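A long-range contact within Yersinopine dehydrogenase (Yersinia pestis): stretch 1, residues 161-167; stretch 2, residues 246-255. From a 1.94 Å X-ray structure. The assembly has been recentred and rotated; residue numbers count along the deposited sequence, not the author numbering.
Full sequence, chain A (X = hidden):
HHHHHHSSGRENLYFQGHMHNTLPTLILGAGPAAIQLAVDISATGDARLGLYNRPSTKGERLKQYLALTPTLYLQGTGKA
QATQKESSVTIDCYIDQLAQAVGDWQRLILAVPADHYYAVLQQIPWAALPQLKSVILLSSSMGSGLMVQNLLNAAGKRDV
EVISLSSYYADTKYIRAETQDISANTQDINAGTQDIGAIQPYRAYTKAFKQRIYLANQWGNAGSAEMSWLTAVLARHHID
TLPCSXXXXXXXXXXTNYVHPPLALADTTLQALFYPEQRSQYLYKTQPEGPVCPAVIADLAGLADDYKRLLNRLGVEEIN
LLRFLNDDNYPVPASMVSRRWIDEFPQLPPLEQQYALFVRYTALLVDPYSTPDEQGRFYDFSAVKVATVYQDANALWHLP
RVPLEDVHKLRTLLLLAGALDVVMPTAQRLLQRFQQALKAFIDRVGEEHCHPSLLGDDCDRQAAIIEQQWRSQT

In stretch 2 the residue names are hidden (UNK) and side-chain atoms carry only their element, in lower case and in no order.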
# COMPACT_ATOMS: atom_id res chain seq x y z
N GLU A 161 -30.90 28.31 -19.96
CA GLU A 161 -30.74 27.27 -18.96
C GLU A 161 -29.27 26.91 -18.79
O GLU A 161 -28.57 26.64 -19.78
CB GLU A 161 -31.58 26.04 -19.36
CG GLU A 161 -31.56 24.90 -18.33
CD GLU A 161 -32.61 23.83 -18.64
OE1 GLU A 161 -33.37 24.02 -19.62
OE2 GLU A 161 -32.67 22.80 -17.90
N VAL A 162 -28.78 26.95 -17.56
CA VAL A 162 -27.38 26.64 -17.24
C VAL A 162 -27.35 25.29 -16.56
O VAL A 162 -28.01 25.10 -15.53
CB VAL A 162 -26.74 27.71 -16.34
CG1 VAL A 162 -25.33 27.32 -15.99
CG2 VAL A 162 -26.75 29.06 -17.06
N ILE A 163 -26.62 24.34 -17.14
CA ILE A 163 -26.53 22.99 -16.61
C ILE A 163 -25.06 22.66 -16.33
O ILE A 163 -24.22 22.68 -17.24
CB ILE A 163 -27.16 21.97 -17.57
CG1 ILE A 163 -28.68 22.17 -17.65
CG2 ILE A 163 -26.88 20.56 -17.09
CD1 ILE A 163 -29.35 21.33 -18.68
N SER A 164 -24.77 22.36 -15.07
CA SER A 164 -23.49 21.80 -14.64
C SER A 164 -23.56 20.28 -14.52
O SER A 164 -24.42 19.74 -13.82
CB SER A 164 -23.09 22.36 -13.28
OG SER A 164 -22.47 23.62 -13.37
N LEU A 165 -22.63 19.60 -15.20
CA LEU A 165 -22.37 18.18 -15.00
C LEU A 165 -21.18 18.03 -14.06
O LEU A 165 -20.18 18.74 -14.20
CB LEU A 165 -22.07 17.48 -16.33
CG LEU A 165 -23.21 17.55 -17.35
CD1 LEU A 165 -22.67 17.41 -18.74
CD2 LEU A 165 -24.21 16.47 -17.06
N SER A 166 -21.30 17.08 -13.12
CA SER A 166 -20.27 16.90 -12.09
C SER A 166 -18.92 16.54 -12.69
O SER A 166 -17.89 16.94 -12.15
CB SER A 166 -20.71 15.82 -11.11
OG SER A 166 -21.10 14.61 -11.76
N SER A 167 -18.91 15.82 -13.81
CA SER A 167 -17.66 15.52 -14.48
C SER A 167 -17.98 15.07 -15.89
O SER A 167 -19.12 14.76 -16.22
CB SER A 167 -16.86 14.44 -13.75
OG SER A 167 -17.45 13.16 -13.89
N UNK A 246 -29.48 22.35 -6.92
CA UNK A 246 -28.93 23.55 -7.52
C UNK A 246 -27.59 23.19 -8.14
O UNK A 246 -27.13 22.04 -8.05
c UNK A 246 -28.83 24.68 -6.48
o UNK A 246 -26.84 24.00 -5.37
c UNK A 246 -28.03 24.28 -5.27
n UNK A 246 -28.68 24.27 -4.10
N UNK A 247 -26.97 24.18 -8.77
CA UNK A 247 -25.75 23.94 -9.53
C UNK A 247 -24.63 23.46 -8.60
O UNK A 247 -23.97 22.46 -8.88
c UNK A 247 -26.16 24.80 -12.63
c UNK A 247 -26.32 27.15 -11.62
c UNK A 247 -25.33 25.22 -10.27
c UNK A 247 -26.36 25.64 -11.33
N UNK A 248 -24.45 24.13 -7.47
CA UNK A 248 -23.39 23.75 -6.54
C UNK A 248 -23.63 22.34 -5.99
O UNK A 248 -22.67 21.59 -5.77
c UNK A 248 -20.80 25.33 -5.63
c UNK A 248 -23.32 24.76 -5.41
c UNK A 248 -22.04 25.21 -4.72
c UNK A 248 -22.37 26.56 -4.10
N UNK A 249 -24.89 21.97 -5.79
CA UNK A 249 -25.21 20.66 -5.25
C UNK A 249 -24.89 19.54 -6.23
O UNK A 249 -24.86 18.37 -5.81
c UNK A 249 -26.68 20.58 -4.86
N UNK A 250 -24.67 19.85 -7.51
CA UNK A 250 -24.09 18.87 -8.43
C UNK A 250 -22.57 19.00 -8.50
O UNK A 250 -21.87 17.98 -8.56
c UNK A 250 -24.66 19.05 -9.84
N UNK A 251 -22.06 20.25 -8.48
CA UNK A 251 -20.63 20.49 -8.69
C UNK A 251 -19.80 19.94 -7.54
O UNK A 251 -18.61 19.65 -7.70
c UNK A 251 -20.39 22.01 -8.85
c UNK A 251 -20.97 22.61 -10.14
o UNK A 251 -21.07 24.77 -9.04
c UNK A 251 -21.19 24.13 -10.11
o UNK A 251 -21.54 24.70 -11.18
N UNK A 252 -20.40 19.86 -6.36
CA UNK A 252 -19.73 19.29 -5.21
C UNK A 252 -19.27 17.86 -5.47
O UNK A 252 -18.40 17.38 -4.75
c UNK A 252 -24.66 17.08 -2.20
n UNK A 252 -24.17 16.95 -0.97
c UNK A 252 -22.77 18.56 -2.89
c UNK A 252 -20.66 19.34 -4.00
c UNK A 252 -21.89 18.45 -4.13
n UNK A 252 -24.03 17.84 -3.11
n UNK A 252 -25.79 16.46 -2.53
N UNK A 253 -19.79 17.18 -6.49
CA UNK A 253 -19.35 15.85 -6.88
C UNK A 253 -18.26 15.86 -7.96
O UNK A 253 -18.19 14.92 -8.77
c UNK A 253 -23.60 15.11 -5.08
c UNK A 253 -23.27 14.14 -4.16
c UNK A 253 -22.72 15.40 -6.12
c UNK A 253 -20.57 15.04 -7.34
c UNK A 253 -22.08 13.46 -4.28
c UNK A 253 -21.21 13.76 -5.31
c UNK A 253 -21.52 14.73 -6.24
N UNK A 254 -17.39 16.88 -7.99
CA UNK A 254 -16.24 16.90 -8.90
C UNK A 254 -15.03 16.25 -8.20
O UNK A 254 -14.35 16.89 -7.39
o UNK A 254 -17.03 18.97 -9.89
c UNK A 254 -15.89 18.33 -9.33
N UNK A 255 -14.70 15.01 -8.57
CA UNK A 255 -13.67 14.26 -7.85
C UNK A 255 -12.33 15.02 -7.83
O UNK A 255 -11.64 15.03 -6.81
c UNK A 255 -12.35 10.62 -8.11
c UNK A 255 -13.11 12.97 -9.93
c UNK A 255 -13.51 12.86 -8.46
c UNK A 255 -12.50 12.03 -7.64
O HOH W 1 -18.95 13.02 -11.20

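Position 246 carries two carbons, the second bearing one oxygen and one nitrogen, and lies beyond reach of stretch 1: a short amide, Asn246. It sits at the N-cap, where its OD1 accepts from the backbone N of position 249 at 2.8 Å, satisfying an amide group in the first turn of the helix.

Position 247 has four carbons, forked at the second. Its CA-to-CB bond points sideways, yet one tip of the fork lies 3.5 Å from Val162 O, 4.3 Å from Val162 CG1 and 3.7 Å from Ser164 N. This is Leu247, the tip its CD2, an apolar side chain in a buried place.

Position 248 shows the same four carbons and fork, pointing away from the strand. It is Leu248, buried, as suits a hydrocarbon.

Position 249 has a single carbon, out of reach: Ala249, a small side chain at a buried helical position.

At 250 there is again one carbon, now pointing toward stretch 1. This CB is 4.0 Å from Ser164 O, and the backbone O of 250 is 3.5 Å from Ser166 CB. It is Ala250, a small apolar group fitting a buried place.

Position 251 has three carbons in a row, the last carrying two oxygens, one of them 2.6 Å from Ser164 OG. It is Glu251. Although CB starts sideways, the extended chain brings OE2 to Ser164 OG, which donates a short hydrogen bond. A buried carboxylate needs such partners, and both its oxygens have others elsewhere in the structure.

Position 252 is three carbons, a nitrogen, then a carbon with two more nitrogens, pointing away: Arg252. Its long charged chain suits a partly exposed place, NE donating to Ala249 O at 2.9 Å.

Position 253 has one carbon and a six-carbon ring. The ring leads away from stretch 1, leaving CB 3.9 Å from Ser166 CB. This is Phe253, its hydrophobic ring buried.

Position 254 has one carbon and one oxygen, the oxygen 3.2 Å from Ser166 O: Ser254. Its OG is also 2.8 Å from Glu251 O, so one hydroxyl has two carbonyl acceptors within reach as a type I turn closes from Glu251.

Position 255 has four carbons, forked at the first with one arm two carbons long, its end leading away: Ile255, partly exposed and without a close contact to stretch 1.

The contact runs nearly parallel, strand and helix axes 17° apart and 7.7 Å at closest approach. Leu247 packs against Val162, and Glu251 ties the helix to Ser164. Farther along, Ser166 nestles against the turn, a water bridging its OG (2.7 Å from the water O) to Phe253 O (3.2 Å).

Stretch 2, residues 246-255: NLLAAERFSI
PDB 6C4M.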